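Endoglucanase (Cryptopygus antarcticus, PDB 5H4U) hydrolyses internal beta-1,4-glucosidic linkages in carboxymethylcellulose, lichenan and barley beta-glucan, releasing mainly cellobiose, cellotriose and cellotetraose from carboxymethylcellulose. Local coordinates at residues T62-G65 against C66-G69; M109-N113 against T114-G118. All coordinates share one frame; numbering follows the deposited sequence.

Contact 1. Residues T62-G65 against C66-G69; sequences TQSG and CNGG
Gly65 CA meets Gly69 O where the chain turns back on itself: the two atoms are 3.4 Å apart, and the 155° angle at hydrogen marks a CA-H...O contact. A second contact of this kind joins Gly69 CA to Gln63 O at 3.6 Å. A beta carbon on Gly69 would probably run into Gln63 O, so the close approach of the backbones is consistent with glycine here. Gln63 packs against the turn. Its CG stands anti to the backbone N (chi1 174°) and lies near Gly69 N; the bend at the next torsion then carries CD alongside Asn67 CB, 3.5 Å away. There the two side chains cross at about a right angle, their amide planes 86° apart, so the groups do not stack. Backbone bonds identify the motif. Gly69 N donates to Ser64 O at 2.6 Å, five residues back, and Gly68 N to Gly65 O at 3.2 Å, three residues back. With Gly68 at positive phi, this nested pair meets the definition of a Schellman motif, formed just after the 3-10 residues Gly65 and Cys66. Ser64 O also accepts from Asn67 N at 2.8 Å; its two donors come from opposite faces of the carbonyl plane. The Ser64 hydroxyl adds to the start of the turn: OG accepts from Cys66 N at 2.8 Å. Outside the turn, Gln63 makes backbone hydrogen bonds with Ser70 and Ser71, and Gly65 with Ser71. The disulfide from Cys66 to Cys31 ties this surface loop close to Asp29, the probable nucleophile, whose side chain is about 5 Å from that of Cys66.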
loop_
_atom_site.group_PDB
_atom_site.type_symbol
_atom_site.label_atom_id
_atom_site.label_comp_id
_atom_site.label_asym_id
_atom_site.label_seq_id
_atom_site.Cartn_x
_atom_site.Cartn_y
_atom_site.Cartn_z
ATOM N N THR A 62 -0.475 -11.242 16.061
ATOM C CA THR A 62 0.975 -11.287 16.160
ATOM C C THR A 62 1.565 -9.894 15.944
ATOM O O THR A 62 1.142 -9.143 15.058
ATOM C CB THR A 62 1.558 -12.277 15.150
ATOM O OG1 THR A 62 1.014 -13.577 15.399
ATOM C CG2 THR A 62 3.066 -12.365 15.278
ATOM N N GLN A 63 2.535 -9.548 16.791
ATOM C CA GLN A 63 3.189 -8.252 16.701
ATOM C C GLN A 63 3.983 -8.136 15.387
ATOM O O GLN A 63 4.376 -9.130 14.768
ATOM C CB GLN A 63 4.075 -8.036 17.937
ATOM C CG GLN A 63 4.946 -6.767 17.925
ATOM C CD GLN A 63 4.135 -5.436 17.938
ATOM O OE1 GLN A 63 3.602 -5.027 18.963
ATOM N NE2 GLN A 63 4.033 -4.793 16.793
ATOM N N SER A 64 4.172 -6.899 14.953
ATOM C CA SER A 64 4.797 -6.591 13.679
ATOM C C SER A 64 6.315 -6.686 13.763
ATOM O O SER A 64 6.924 -6.353 14.785
ATOM C CB SER A 64 4.406 -5.183 13.250
ATOM O OG SER A 64 5.381 -4.634 12.392
ATOM N N GLY A 65 6.928 -7.117 12.651
ATOM C CA GLY A 65 8.368 -7.092 12.575
ATOM C C GLY A 65 8.925 -5.702 12.777
ATOM O O GLY A 65 10.017 -5.544 13.324
ATOM N N CYS A 66 8.165 -4.672 12.384
ATOM C CA CYS A 66 8.594 -3.297 12.619
ATOM C C CYS A 66 8.664 -2.962 14.105
ATOM O O CYS A 66 9.416 -2.057 14.492
ATOM C CB CYS A 66 7.685 -2.332 11.844
ATOM S SG CYS A 66 8.165 -2.445 10.065
ATOM N N ASN A 67 7.977 -3.713 14.962
ATOM C CA ASN A 67 7.985 -3.443 16.398
ATOM C C ASN A 67 8.626 -4.593 17.162
ATOM O O ASN A 67 8.350 -4.798 18.347
ATOM C CB ASN A 67 6.575 -3.169 16.923
ATOM C CG ASN A 67 5.882 -2.020 16.195
ATOM O OD1 ASN A 67 6.414 -0.913 16.125
ATOM N ND2 ASN A 67 4.722 -2.288 15.621
ATOM N N GLY A 68 9.460 -5.367 16.491
ATOM C CA GLY A 68 10.165 -6.445 17.127
ATOM C C GLY A 68 9.476 -7.782 17.070
ATOM O O GLY A 68 10.021 -8.762 17.601
ATOM N N GLY A 69 8.341 -7.882 16.411
ATOM C CA GLY A 69 7.637 -9.138 16.266
ATOM C C GLY A 69 8.010 -9.863 14.990
ATOM O O GLY A 69 9.131 -9.775 14.499
#

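Contact 2. Residues M109-N113 against T114-G118; sequences MTFTN and TAISG
Phe111 and Ile116 meet across a tight turn, methyl over ring. At the root of the aromatic side chain, Phe111 CB lies 3.3 Å from Ile116 O. One bond further, CG comes within 3.8 Å of Ile116 CD1, and the same methyl is about as near to CD2 and only slightly farther from CD1 and CE2. That spread of similar distances is the mark of a group above the ring rather than at its rim: CD1 of Ile116 sits 3.8 Å from the centroid of the Phe111 ring and 13° off the normal, a CH-pi contact over one face. The isoleucine reaches there because CG1 lies between its backbone N and carbonyl carbon (chi1 67°) and the chain then runs extended to CD1. Met121, Pro200 and Met202 also touch the Phe111 side chain. An alanine in place of Phe111 would probably strip the Ile116 methyl of the face it rests on and open a gap beside these residues. The backbone of Phe111 is tied as well: its carbonyl O accepts from Gly118 N at 2.8 Å, the bond almost straight at 179°, although the donor is tilted above the carbonyl plane. Between these ends, Thr114 shapes the chain twice. Its OG1 accepts from Ile116 N at 3.0 Å, an ST turn, while its carbonyl O accepts from Ser117 N at 3.1 Å, within a type I beta turn from Thr114 to Ser117. Nearby, Asn113 OD1 is hydrogen-bonded to Ser201 N, which joins the loop to the start of strand 201-207. The whole is the connection of a beta hairpin, linking antiparallel strands 106-111 and 120-128 in a fold that belongs to the double-psi beta-barrel clan.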
loop_
_atom_site.group_PDB
_atom_site.type_symbol
_atom_site.label_atom_id
_atom_site.label_comp_id
_atom_site.label_asym_id
_atom_site.label_seq_id
_atom_site.Cartn_x
_atom_site.Cartn_y
_atom_site.Cartn_z
ATOM N N MET A 109 -9.156 6.384 -8.090
ATOM C CA MET A 109 -8.585 7.694 -8.329
ATOM C C MET A 109 -8.195 7.832 -9.792
ATOM O O MET A 109 -7.742 6.867 -10.429
ATOM C CB MET A 109 -7.370 7.957 -7.377
ATOM C CG MET A 109 -6.315 6.816 -7.173
ATOM S SD MET A 109 -5.199 7.089 -5.715
ATOM C CE MET A 109 -3.615 6.623 -6.305
ATOM N N THR A 110 -8.420 9.029 -10.321
ATOM C CA THR A 110 -7.935 9.425 -11.628
ATOM C C THR A 110 -6.734 10.327 -11.399
ATOM O O THR A 110 -6.843 11.365 -10.735
ATOM C CB THR A 110 -8.994 10.164 -12.443
ATOM O OG1 THR A 110 -10.162 9.352 -12.542
ATOM C CG2 THR A 110 -8.467 10.427 -13.852
ATOM N N PHE A 111 -5.586 9.907 -11.910
ATOM C CA PHE A 111 -4.403 10.727 -11.768
ATOM C C PHE A 111 -4.549 11.999 -12.578
ATOM O O PHE A 111 -5.115 12.002 -13.678
ATOM C CB PHE A 111 -3.167 9.936 -12.152
ATOM C CG PHE A 111 -2.904 8.835 -11.199
ATOM C CD1 PHE A 111 -2.495 9.128 -9.917
ATOM C CD2 PHE A 111 -3.138 7.529 -11.553
ATOM C CE1 PHE A 111 -2.276 8.141 -9.028
ATOM C CE2 PHE A 111 -2.923 6.540 -10.676
ATOM C CZ PHE A 111 -2.483 6.836 -9.402
ATOM N N THR A 112 -4.056 13.088 -12.004
ATOM C CA THR A 112 -4.335 14.419 -12.502
ATOM C C THR A 112 -3.119 15.148 -13.081
ATOM O O THR A 112 -3.296 16.135 -13.788
ATOM C CB THR A 112 -4.987 15.222 -11.348
ATOM O OG1 THR A 112 -6.362 14.915 -11.285
ATOM C CG2 THR A 112 -4.846 16.690 -11.480
ATOM N N ASN A 113 -1.897 14.657 -12.892
ATOM C CA ASN A 113 -0.799 15.522 -13.310
ATOM C C ASN A 113 0.527 14.888 -13.720
ATOM O O ASN A 113 1.482 15.653 -13.919
ATOM C CB ASN A 113 -0.460 16.551 -12.232
ATOM C CG ASN A 113 0.318 15.960 -11.094
ATOM O OD1 ASN A 113 0.139 14.809 -10.726
ATOM N ND2 ASN A 113 1.243 16.721 -10.576
ATOM N N THR A 114 0.700 13.584 -13.843
ATOM C CA THR A 114 2.044 13.296 -14.354
ATOM C C THR A 114 1.992 12.686 -15.742
ATOM O O THR A 114 1.067 12.930 -16.516
ATOM C CB THR A 114 2.830 12.344 -13.458
ATOM O OG1 THR A 114 2.173 11.071 -13.424
ATOM C CG2 THR A 114 3.013 12.930 -12.041
ATOM N N ALA A 115 3.007 11.915 -16.084
ATOM C CA ALA A 115 2.906 11.138 -17.304
ATOM C C ALA A 115 1.768 10.122 -17.230
ATOM O O ALA A 115 1.370 9.592 -18.269
ATOM C CB ALA A 115 4.237 10.450 -17.596
ATOM N N ILE A 116 1.261 9.813 -16.034
ATOM C CA ILE A 116 0.134 8.891 -15.880
ATOM C C ILE A 116 -1.187 9.644 -15.684
ATOM O O ILE A 116 -2.167 9.063 -15.212
ATOM C CB ILE A 116 0.371 7.879 -14.748
ATOM C CG1 ILE A 116 0.405 8.564 -13.389
ATOM C CG2 ILE A 116 1.662 7.162 -14.970
ATOM C CD1 ILE A 116 0.577 7.620 -12.228
ATOM N N SER A 117 -1.211 10.939 -16.008
ATOM C CA SER A 117 -2.434 11.741 -15.966
ATOM C C SER A 117 -3.531 11.115 -16.817
ATOM O O SER A 117 -3.292 10.722 -17.961
ATOM C CB SER A 117 -2.147 13.156 -16.455
ATOM O OG SER A 117 -3.264 13.998 -16.249
ATOM N N GLY A 118 -4.726 11.006 -16.248
ATOM C CA GLY A 118 -5.829 10.369 -16.914
ATOM C C GLY A 118 -6.000 8.908 -16.578
ATOM O O GLY A 118 -7.089 8.358 -16.796
#

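Contacts 1 and 2 are both local turns, but they lie on opposite sides of the chain's centre, with centres 36 Å apart and nearest atoms about 22 Å apart; they share no strand or helix. Contact 1 is a surface feature in the long loop between strands 19-27 and 80-82, and rests on backbone and serine-hydroxyl hydrogen bonds among glycines, with a disulfide tying the loop to Cys31. Contact 2 is partly buried: its exposed turn continues directly from barrel strand 106-111, and an aromatic-aliphatic pair adds an apolar component that contact 1 lacks. Their relation to catalysis differs too, since Cys66 is beside Asp29, whereas the Phe111 side chain is about 11 Å from that of Asp138, the probable proton donor.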